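Local coordinates for protein TAF6 (Antonospora locustae, PDB 4ATG) that probably serves as a subunit of the general transcription factor TFIID, its HEAT-repeat C-terminal domain taking part in forming the complex of Taf6 with Taf9, at residues I49-I53 with C66-Y70. Sequence-based numbering, arbitrary orientation. Where two conformers were deposited one is given.
Sequences ISELI and CIALY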
# COMPACT_ATOMS: atom_id res chain seq x y z
N ILE A 49 10.45 -7.22 0.29
CA ILE A 49 9.11 -7.05 0.84
C ILE A 49 8.07 -7.15 -0.29
O ILE A 49 7.07 -7.84 -0.10
CB ILE A 49 8.96 -5.75 1.69
CG1 ILE A 49 9.84 -5.82 2.97
CG2 ILE A 49 7.50 -5.51 2.09
CD1 ILE A 49 10.23 -4.34 3.56
N SER A 50 8.32 -6.50 -1.46
CA SER A 50 7.38 -6.57 -2.60
C SER A 50 7.19 -8.01 -3.04
O SER A 50 6.06 -8.43 -3.29
CB SER A 50 7.89 -5.76 -3.79
OG SER A 50 7.88 -4.38 -3.48
N GLU A 51 8.31 -8.78 -3.12
CA GLU A 51 8.25 -10.20 -3.53
C GLU A 51 7.53 -11.05 -2.49
O GLU A 51 6.75 -11.93 -2.84
CB GLU A 51 9.67 -10.75 -3.78
CG GLU A 51 10.28 -10.31 -5.10
CD GLU A 51 11.75 -10.61 -5.31
OE1 GLU A 51 12.44 -11.02 -4.35
OE2 GLU A 51 12.23 -10.40 -6.45
N LEU A 52 7.75 -10.75 -1.21
CA LEU A 52 7.10 -11.50 -0.13
C LEU A 52 5.59 -11.25 -0.16
O LEU A 52 4.83 -12.21 -0.00
CB LEU A 52 7.73 -11.11 1.23
CG LEU A 52 7.22 -11.84 2.48
CD1 LEU A 52 7.41 -13.38 2.37
CD2 LEU A 52 7.91 -11.30 3.73
N ILE A 53 5.13 -10.00 -0.41
CA ILE A 53 3.69 -9.71 -0.50
C ILE A 53 3.04 -10.57 -1.59
O ILE A 53 1.98 -11.14 -1.36
CB ILE A 53 3.46 -8.19 -0.73
CG1 ILE A 53 3.57 -7.41 0.61
CG2 ILE A 53 2.12 -7.90 -1.45
CD1 ILE A 53 3.93 -5.92 0.41
N CYS A 66 4.40 -6.47 6.33
CA CYS A 66 5.02 -5.87 5.13
C CYS A 66 4.63 -4.42 4.97
O CYS A 66 5.49 -3.58 4.73
CB CYS A 66 4.67 -6.68 3.89
SG CYS A 66 5.46 -8.31 3.86
N ILE A 67 3.34 -4.12 5.15
CA ILE A 67 2.82 -2.75 5.05
C ILE A 67 3.46 -1.89 6.13
O ILE A 67 3.86 -0.75 5.85
CB ILE A 67 1.26 -2.81 5.14
CG1 ILE A 67 0.67 -3.52 3.90
CG2 ILE A 67 0.67 -1.38 5.30
CD1 ILE A 67 -0.82 -4.11 4.15
N ALA A 68 3.56 -2.42 7.36
CA ALA A 68 4.16 -1.69 8.50
C ALA A 68 5.64 -1.44 8.27
O ALA A 68 6.11 -0.38 8.64
CB ALA A 68 3.95 -2.47 9.80
N LEU A 69 6.37 -2.40 7.62
CA LEU A 69 7.80 -2.20 7.31
C LEU A 69 7.95 -1.08 6.29
O LEU A 69 8.88 -0.26 6.39
CB LEU A 69 8.44 -3.49 6.80
CG LEU A 69 8.61 -4.61 7.87
CD1 LEU A 69 9.05 -5.90 7.19
CD2 LEU A 69 9.67 -4.22 8.87
N TYR A 70 7.07 -1.03 5.28
CA TYR A 70 7.15 0.09 4.32
C TYR A 70 6.97 1.43 5.05
O TYR A 70 7.71 2.38 4.79
CB TYR A 70 6.06 0.00 3.27
CG TYR A 70 6.30 -1.00 2.15
CD1 TYR A 70 7.59 -1.29 1.71
CD2 TYR A 70 5.23 -1.58 1.48
CE1 TYR A 70 7.81 -2.16 0.64
CE2 TYR A 70 5.44 -2.44 0.40
CZ TYR A 70 6.73 -2.74 -0.01
OH TYR A 70 6.90 -3.61 -1.05
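Ile49 and Tyr70 overlap side by side, each reaching toward the other's helix, where helices 42-55 and 60-75 pack as an antiparallel pair, an example of how a HEAT-repeat domain builds its solenoid from neighbouring helices. The two short segments run at 160° with their axes 10.5 Å apart. Ile49 reaches across with both branches. With chi1 at -66°, CG1 stands beside the backbone N and CG2 anti to it, which sets CG2 over one face of the Tyr70 ring in a CH-pi contact, 3.9 Å from the centroid and displaced toward the rim, while CD1 at the end of the other branch meets Leu69 CB at 3.8 Å. Cys66 fits between the isoleucines one turn apart: its CB lies 3.5 Å from Ile53 CG1 and 3.6 Å from Ile49 CG2, and its SG lies against Leu52 CD2 and Ile53 CG1. Ile53 CD1 approaches the Tyr70 ring obliquely, coming within 3.8 Å of CE2. The phenol extends to helix 42-55; its OH is hydrogen-bonded to Ser91 OG of helix 85-97, and Ser50 OG to the backbone O of Ile46, one turn earlier. A leucine in place of Tyr70 would probably leave Ser91 without its phenolic partner and Ile49 CG2 without a flat surface to rest on. At the ring's edge, near its plane, Ser50 OG stands 2.7 Å from Tyr70 OH.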